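Long-range contact in Dot/Icm T4SS effector (Legionella pneumophila, PDB 6VVE), which is an effector kinase, probably phosphorylating its targets with ATP, that is switched on by inositol hexakisphosphate from the host cell: residues A[155-166]-A[232-240]. Sequence-based numbering, arbitrary orientation.
Sequences KKIDQPKIEEFV and WLYVYNFIY
Tyr240 carries much of the contact between 155-166 and 232-240, its ring layered between two side chains. The amide of Gln159 stacks on one face, its plane turned 11° from the ring and NE2 over the ring centre; Ile239 CG2 covers the opposite face. Tyr240 OH donates to Lys155 O at 2.6 Å, in the carbonyl plane and on a lone pair. Lys155 CB lies 4.0 Å from Tyr240 CE1; the chain bends at chi3, bringing CE beside Ile239 O and to 3.7 Å from Ile239 CG2; after a second bend at chi4, NZ donates to Ile239 O at 3.1 Å, near the C-terminal end of helix 231-239.

One turn after Gln159, Glu163 OE2 accepts two bonds. Gln159 NE2, at 2.8 Å, meets it nearly along its C-O axis, whereas Tyr236 OH, at 2.6 Å, comes from above the carboxylate plane, which stands 88° to the Tyr236 ring. The shared acceptor ties the stacked amide to the second tyrosine; Lys288 N holds Glu163 OE1.

Apolar packing completes the interface: Ile162 CG2 meets Ile239 CD1 tip to tip, and Val166 CG1 approaches the edge of the Trp232 indole at CE3. The axes of 159-166 and 232-239 come within 10.1 Å, their directions 163° apart; the side chain of Val235 lies about 14 Å from the bound ADP. This antiparallel helix pair is consistent with the mostly helical C-terminal lobe of a protein-kinase-like fold.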
ATOM      1  N   LYS A 155      17.755   6.887 -10.009  1.00 41.10           N
ATOM      2  CA  LYS A 155      17.957   5.818  -9.037  1.00 41.17           C
ATOM      3  C   LYS A 155      19.004   6.185  -7.994  1.00 39.88           C
ATOM      4  O   LYS A 155      18.886   5.771  -6.835  1.00 39.82           O
ATOM      5  CB  LYS A 155      18.349   4.530  -9.769  1.00 49.34           C
ATOM      6  CG  LYS A 155      17.391   4.151 -10.901  1.00 55.66           C
ATOM      7  CD  LYS A 155      17.813   2.887 -11.658  1.00 57.97           C
ATOM      8  CE  LYS A 155      17.826   1.654 -10.762  1.00 55.48           C
ATOM      9  NZ  LYS A 155      19.140   0.954 -10.844  1.00 55.16           N
ATOM     10  N   LYS A 156      20.024   6.952  -8.382  1.00 50.79           N
ATOM     11  CA  LYS A 156      21.056   7.393  -7.442  1.00 46.50           C
ATOM     12  C   LYS A 156      20.634   8.670  -6.716  1.00 44.06           C
ATOM     13  O   LYS A 156      20.614   8.715  -5.481  1.00 40.96           O
ATOM     14  CB  LYS A 156      22.384   7.602  -8.178  1.00 47.84           C
ATOM     15  CG  LYS A 156      23.534   8.069  -7.292  1.00 48.99           C
ATOM     16  CD  LYS A 156      24.244   6.905  -6.592  1.00 49.80           C
ATOM     17  CE  LYS A 156      25.356   7.416  -5.674  1.00 52.37           C
ATOM     18  NZ  LYS A 156      25.878   6.375  -4.744  1.00 50.92           N
ATOM     19  N   ILE A 157      20.316   9.726  -7.472  1.00 38.80           N
ATOM     20  CA  ILE A 157      19.980  11.000  -6.842  1.00 40.75           C
ATOM     21  C   ILE A 157      18.748  10.848  -5.957  1.00 32.25           C
ATOM     22  O   ILE A 157      18.654  11.472  -4.893  1.00 28.35           O
ATOM     23  CB  ILE A 157      19.778  12.095  -7.905  1.00 46.94           C
ATOM     24  CG1 ILE A 157      21.080  12.390  -8.655  1.00 53.13           C
ATOM     25  CG2 ILE A 157      19.250  13.371  -7.253  1.00 49.79           C
ATOM     26  CD1 ILE A 157      22.087  13.211  -7.865  1.00 57.44           C
ATOM     27  N   ASP A 158      17.788  10.017  -6.374  1.00 35.58           N
ATOM     28  CA  ASP A 158      16.552   9.805  -5.626  1.00 35.11           C
ATOM     29  C   ASP A 158      16.524   8.456  -4.912  1.00 34.01           C
ATOM     30  O   ASP A 158      15.446   7.946  -4.596  1.00 31.97           O
ATOM     31  CB  ASP A 158      15.346   9.928  -6.560  1.00 36.58           C
ATOM     32  CG  ASP A 158      15.289  11.274  -7.270  1.00 38.74           C
ATOM     33  OD1 ASP A 158      15.455  12.313  -6.597  1.00 38.43           O
ATOM     34  OD2 ASP A 158      15.098  11.284  -8.506  1.00 39.45           O
ATOM     35  N   GLN A 159      17.687   7.873  -4.640  1.00 20.79           N
ATOM     36  CA  GLN A 159      17.719   6.607  -3.913  1.00 19.42           C
ATOM     37  C   GLN A 159      17.033   6.695  -2.554  1.00 18.69           C
ATOM     38  O   GLN A 159      16.338   5.734  -2.180  1.00 17.18           O
ATOM     39  CB  GLN A 159      19.169   6.138  -3.743  1.00 22.91           C
ATOM     40  CG  GLN A 159      19.304   4.880  -2.903  1.00 25.81           C
ATOM     41  CD  GLN A 159      20.583   4.122  -3.190  1.00 26.58           C
ATOM     42  OE1 GLN A 159      21.488   4.637  -3.845  1.00 29.74           O
ATOM     43  NE2 GLN A 159      20.659   2.890  -2.708  1.00 22.71           N
ATOM     44  N   PRO A 160      17.168   7.779  -1.785  1.00 20.18           N
ATOM     45  CA  PRO A 160      16.447   7.847  -0.499  1.00 19.65           C
ATOM     46  C   PRO A 160      14.941   7.751  -0.650  1.00 17.84           C
ATOM     47  O   PRO A 160      14.278   7.193   0.233  1.00 16.81           O
ATOM     48  CB  PRO A 160      16.874   9.210   0.071  1.00 21.18           C
ATOM     49  CG  PRO A 160      18.186   9.512  -0.606  1.00 22.77           C
ATOM     50  CD  PRO A 160      18.072   8.932  -1.985  1.00 25.30           C
ATOM     51  N   LYS A 161      14.374   8.285  -1.739  1.00 17.92           N
ATOM     52  CA  LYS A 161      12.935   8.156  -1.960  1.00 16.69           C
ATOM     53  C   LYS A 161      12.516   6.692  -1.995  1.00 17.72           C
ATOM     54  O   LYS A 161      11.531   6.291  -1.357  1.00 13.99           O
ATOM     55  CB  LYS A 161      12.537   8.842  -3.263  1.00 17.24           C
ATOM     56  CG  LYS A 161      12.534  10.350  -3.217  1.00 26.96           C
ATOM     57  CD  LYS A 161      11.940  10.931  -4.491  1.00 19.33           C
ATOM     58  CE  LYS A 161      12.180  12.429  -4.582  1.00 21.32           C
ATOM     59  NZ  LYS A 161      11.631  12.999  -5.837  1.00 22.01           N
ATOM     60  N   ILE A 162      13.249   5.877  -2.754  1.00 15.47           N
ATOM     61  CA  ILE A 162      12.900   4.469  -2.880  1.00 17.92           C
ATOM     62  C   ILE A 162      13.190   3.733  -1.577  1.00 13.20           C
ATOM     63  O   ILE A 162      12.405   2.885  -1.143  1.00 12.12           O
ATOM     64  CB  ILE A 162      13.649   3.841  -4.073  1.00 21.66           C
ATOM     65  CG1 ILE A 162      13.436   4.680  -5.335  1.00 25.57           C
ATOM     66  CG2 ILE A 162      13.185   2.410  -4.288  1.00 19.01           C
ATOM     67  CD1 ILE A 162      14.065   4.104  -6.583  1.00 29.79           C
ATOM     68  N   GLU A 163      14.320   4.038  -0.941  1.00 14.18           N
ATOM     69  CA  GLU A 163      14.635   3.440   0.353  1.00 44.37           C
ATOM     70  C   GLU A 163      13.508   3.692   1.352  1.00 13.49           C
ATOM     71  O   GLU A 163      13.028   2.762   2.012  1.00 12.65           O
ATOM     72  CB  GLU A 163      15.961   3.993   0.881  1.00 43.81           C
ATOM     73  CG  GLU A 163      17.134   3.870  -0.084  1.00 45.50           C
ATOM     74  CD  GLU A 163      18.217   2.916   0.402  1.00 37.34           C
ATOM     75  OE1 GLU A 163      18.236   2.575   1.603  1.00 33.18           O
ATOM     76  OE2 GLU A 163      19.050   2.499  -0.429  1.00 33.93           O
ATOM     77  N   GLU A 164      13.058   4.943   1.457  1.00 14.09           N
ATOM     78  CA  GLU A 164      12.021   5.275   2.426  1.00 28.68           C
ATOM     79  C   GLU A 164      10.714   4.564   2.099  1.00 17.59           C
ATOM     80  O   GLU A 164       9.999   4.109   3.001  1.00 12.15           O
ATOM     81  CB  GLU A 164      11.818   6.790   2.470  1.00 40.32           C
ATOM     82  CG  GLU A 164      10.890   7.255   3.579  1.00 50.52           C
ATOM     83  CD  GLU A 164      10.712   8.762   3.607  1.00 59.32           C
ATOM     84  OE1 GLU A 164      11.343   9.457   2.783  1.00 62.58           O
ATOM     85  OE2 GLU A 164       9.935   9.252   4.455  1.00 61.91           O
ATOM     86  N   PHE A 165      10.382   4.444   0.811  1.00 13.41           N
ATOM     87  CA  PHE A 165       9.173   3.715   0.452  1.00 12.13           C
ATOM     88  C   PHE A 165       9.289   2.238   0.808  1.00 10.78           C
ATOM     89  O   PHE A 165       8.343   1.642   1.334  1.00 12.62           O
ATOM     90  CB  PHE A 165       8.881   3.850  -1.041  1.00 11.49           C
ATOM     91  CG  PHE A 165       7.798   2.922  -1.515  1.00 11.23           C
ATOM     92  CD1 PHE A 165       6.464   3.261  -1.381  1.00 11.23           C
ATOM     93  CD2 PHE A 165       8.124   1.678  -2.060  1.00 10.99           C
ATOM     94  CE1 PHE A 165       5.469   2.396  -1.810  1.00  9.49           C
ATOM     95  CE2 PHE A 165       7.140   0.810  -2.476  1.00 11.11           C
ATOM     96  CZ  PHE A 165       5.808   1.166  -2.355  1.00 11.06           C
ATOM     97  N   VAL A 166      10.445   1.633   0.531  1.00 10.30           N
ATOM     98  CA  VAL A 166      10.634   0.207   0.797  1.00  9.79           C
ATOM     99  C   VAL A 166      10.477  -0.083   2.285  1.00  9.76           C
ATOM    100  O   VAL A 166       9.811  -1.051   2.678  1.00 15.12           O
ATOM    101  CB  VAL A 166      12.000  -0.263   0.272  1.00 10.33           C
ATOM    102  CG1 VAL A 166      12.386  -1.584   0.893  1.00 10.14           C
ATOM    103  CG2 VAL A 166      11.958  -0.374  -1.248  1.00 24.95           C
ATOM    104  N   TRP A 232       8.549  -6.279   0.199  1.00 10.31           N
ATOM    105  CA  TRP A 232       9.458  -5.139   0.276  1.00 19.09           C
ATOM    106  C   TRP A 232      10.857  -5.503  -0.209  1.00 15.26           C
ATOM    107  O   TRP A 232      11.540  -4.684  -0.840  1.00  9.79           O
ATOM    108  CB  TRP A 232       9.526  -4.637   1.723  1.00 11.40           C
ATOM    109  CG  TRP A 232      10.098  -5.667   2.646  1.00 11.49           C
ATOM    110  CD1 TRP A 232       9.419  -6.673   3.272  1.00 11.81           C
ATOM    111  CD2 TRP A 232      11.466  -5.802   3.038  1.00 11.53           C
ATOM    112  NE1 TRP A 232      10.287  -7.431   4.030  1.00 14.41           N
ATOM    113  CE2 TRP A 232      11.549  -6.912   3.901  1.00 11.85           C
ATOM    114  CE3 TRP A 232      12.633  -5.101   2.733  1.00 11.56           C
ATOM    115  CZ2 TRP A 232      12.751  -7.319   4.477  1.00 12.64           C
ATOM    116  CZ3 TRP A 232      13.832  -5.510   3.312  1.00 11.94           C
ATOM    117  CH2 TRP A 232      13.877  -6.608   4.167  1.00 12.24           C
ATOM    118  N   LEU A 233      11.304  -6.727   0.082  1.00 13.56           N
ATOM    119  CA  LEU A 233      12.651  -7.135  -0.301  1.00  9.25           C
ATOM    120  C   LEU A 233      12.769  -7.297  -1.807  1.00  8.72           C
ATOM    121  O   LEU A 233      13.809  -6.947  -2.393  1.00  8.78           O
ATOM    122  CB  LEU A 233      13.015  -8.435   0.409  1.00 10.57           C
ATOM    123  CG  LEU A 233      14.422  -8.987   0.208  1.00 13.21           C
ATOM    124  CD1 LEU A 233      15.454  -8.075   0.841  1.00 10.09           C
ATOM    125  CD2 LEU A 233      14.521 -10.406   0.785  1.00 13.18           C
ATOM    126  N   TYR A 234      11.720  -7.825  -2.453  1.00  9.32           N
ATOM    127  CA  TYR A 234      11.767  -8.015  -3.900  1.00  9.10           C
ATOM    128  C   TYR A 234      11.884  -6.676  -4.623  1.00  9.30           C
ATOM    129  O   TYR A 234      12.662  -6.536  -5.577  1.00 12.14           O
ATOM    130  CB  TYR A 234      10.517  -8.744  -4.391  1.00  9.13           C
ATOM    131  CG  TYR A 234      10.166 -10.022  -3.662  1.00  9.22           C
ATOM    132  CD1 TYR A 234      11.116 -10.723  -2.925  1.00 10.52           C
ATOM    133  CD2 TYR A 234       8.882 -10.549  -3.743  1.00 11.20           C
ATOM    134  CE1 TYR A 234      10.788 -11.885  -2.261  1.00 13.64           C
ATOM    135  CE2 TYR A 234       8.545 -11.726  -3.097  1.00 10.87           C
ATOM    136  CZ  TYR A 234       9.495 -12.380  -2.345  1.00 13.22           C
ATOM    137  OH  TYR A 234       9.142 -13.535  -1.695  1.00 13.19           O
ATOM    138  N   VAL A 235      11.108  -5.681  -4.183  1.00  9.84           N
ATOM    139  CA  VAL A 235      11.153  -4.364  -4.812  1.00 11.21           C
ATOM    140  C   VAL A 235      12.554  -3.773  -4.697  1.00 11.06           C
ATOM    141  O   VAL A 235      13.135  -3.298  -5.686  1.00 10.84           O
ATOM    142  CB  VAL A 235      10.096  -3.435  -4.186  1.00 13.12           C
ATOM    143  CG1 VAL A 235      10.202  -2.039  -4.775  1.00 11.47           C
ATOM    144  CG2 VAL A 235       8.695  -4.002  -4.388  1.00 14.03           C
ATOM    145  N   TYR A 236      13.124  -3.802  -3.491  1.00  9.57           N
ATOM    146  CA  TYR A 236      14.419  -3.164  -3.287  1.00 11.08           C
ATOM    147  C   TYR A 236      15.515  -3.846  -4.101  1.00 10.09           C
ATOM    148  O   TYR A 236      16.329  -3.180  -4.749  1.00 10.74           O
ATOM    149  CB  TYR A 236      14.792  -3.167  -1.811  1.00 10.58           C
ATOM    150  CG  TYR A 236      16.019  -2.333  -1.538  1.00 11.58           C
ATOM    151  CD1 TYR A 236      15.924  -0.953  -1.389  1.00 15.01           C
ATOM    152  CD2 TYR A 236      17.275  -2.918  -1.429  1.00 15.50           C
ATOM    153  CE1 TYR A 236      17.048  -0.180  -1.141  1.00 15.88           C
ATOM    154  CE2 TYR A 236      18.401  -2.152  -1.171  1.00 14.88           C
ATOM    155  CZ  TYR A 236      18.281  -0.786  -1.040  1.00 16.50           C
ATOM    156  OH  TYR A 236      19.393  -0.014  -0.799  1.00 20.59           O
ATOM    157  N   ASN A 237      15.558  -5.181  -4.063  1.00 12.50           N
ATOM    158  CA  ASN A 237      16.623  -5.904  -4.756  1.00 12.37           C
ATOM    159  C   ASN A 237      16.482  -5.805  -6.269  1.00 12.99           C
ATOM    160  O   ASN A 237      17.488  -5.818  -6.976  1.00 16.18           O
ATOM    161  CB  ASN A 237      16.642  -7.370  -4.321  1.00 13.02           C
ATOM    162  CG  ASN A 237      17.406  -7.576  -3.029  1.00 11.14           C
ATOM    163  OD1 ASN A 237      18.567  -7.995  -3.040  1.00 12.87           O
ATOM    164  ND2 ASN A 237      16.769  -7.267  -1.905  1.00 16.98           N
ATOM    165  N   PHE A 238      15.253  -5.710  -6.782  1.00 12.42           N
ATOM    166  CA  PHE A 238      15.077  -5.521  -8.218  1.00 13.54           C
ATOM    167  C   PHE A 238      15.677  -4.195  -8.667  1.00 12.34           C
ATOM    168  O   PHE A 238      16.291  -4.115  -9.737  1.00 12.13           O
ATOM    169  CB  PHE A 238      13.595  -5.576  -8.588  1.00 16.23           C
ATOM    170  CG  PHE A 238      13.332  -5.337 -10.051  1.00 21.67           C
ATOM    171  CD1 PHE A 238      13.573  -6.331 -10.983  1.00 22.97           C
ATOM    172  CD2 PHE A 238      12.850  -4.112 -10.493  1.00 24.28           C
ATOM    173  CE1 PHE A 238      13.342  -6.116 -12.333  1.00 24.89           C
ATOM    174  CE2 PHE A 238      12.611  -3.893 -11.846  1.00 26.32           C
ATOM    175  CZ  PHE A 238      12.858  -4.903 -12.763  1.00 26.40           C
ATOM    176  N   ILE A 239      15.519  -3.142  -7.849  1.00 12.86           N
ATOM    177  CA  ILE A 239      15.995  -1.816  -8.236  1.00 13.97           C
ATOM    178  C   ILE A 239      17.475  -1.658  -7.906  1.00 13.15           C
ATOM    179  O   ILE A 239      18.229  -1.040  -8.665  1.00 17.14           O
ATOM    180  CB  ILE A 239      15.136  -0.740  -7.549  1.00 19.42           C
ATOM    181  CG1 ILE A 239      13.659  -0.924  -7.918  1.00 17.34           C
ATOM    182  CG2 ILE A 239      15.605   0.647  -7.920  1.00 21.58           C
ATOM    183  CD1 ILE A 239      12.718   0.038  -7.203  1.00 18.19           C
ATOM    184  N   TYR A 240      17.910  -2.161  -6.750  1.00 18.09           N
ATOM    185  CA  TYR A 240      19.298  -2.030  -6.292  1.00 17.76           C
ATOM    186  C   TYR A 240      19.832  -3.416  -5.972  1.00 15.26           C
ATOM    187  O   TYR A 240      20.118  -3.739  -4.815  1.00 15.44           O
ATOM    188  CB  TYR A 240      19.404  -1.115  -5.067  1.00 21.91           C
ATOM    189  CG  TYR A 240      18.831   0.260  -5.285  1.00 26.11           C
ATOM    190  CD1 TYR A 240      19.429   1.152  -6.176  1.00 26.00           C
ATOM    191  CD2 TYR A 240      17.693   0.674  -4.604  1.00 25.31           C
ATOM    192  CE1 TYR A 240      18.901   2.409  -6.387  1.00 28.46           C
ATOM    193  CE2 TYR A 240      17.158   1.936  -4.805  1.00 27.89           C
ATOM    194  CZ  TYR A 240      17.764   2.801  -5.693  1.00 28.63           C
ATOM    195  OH  TYR A 240      17.231   4.047  -5.899  1.00 28.87           O
TER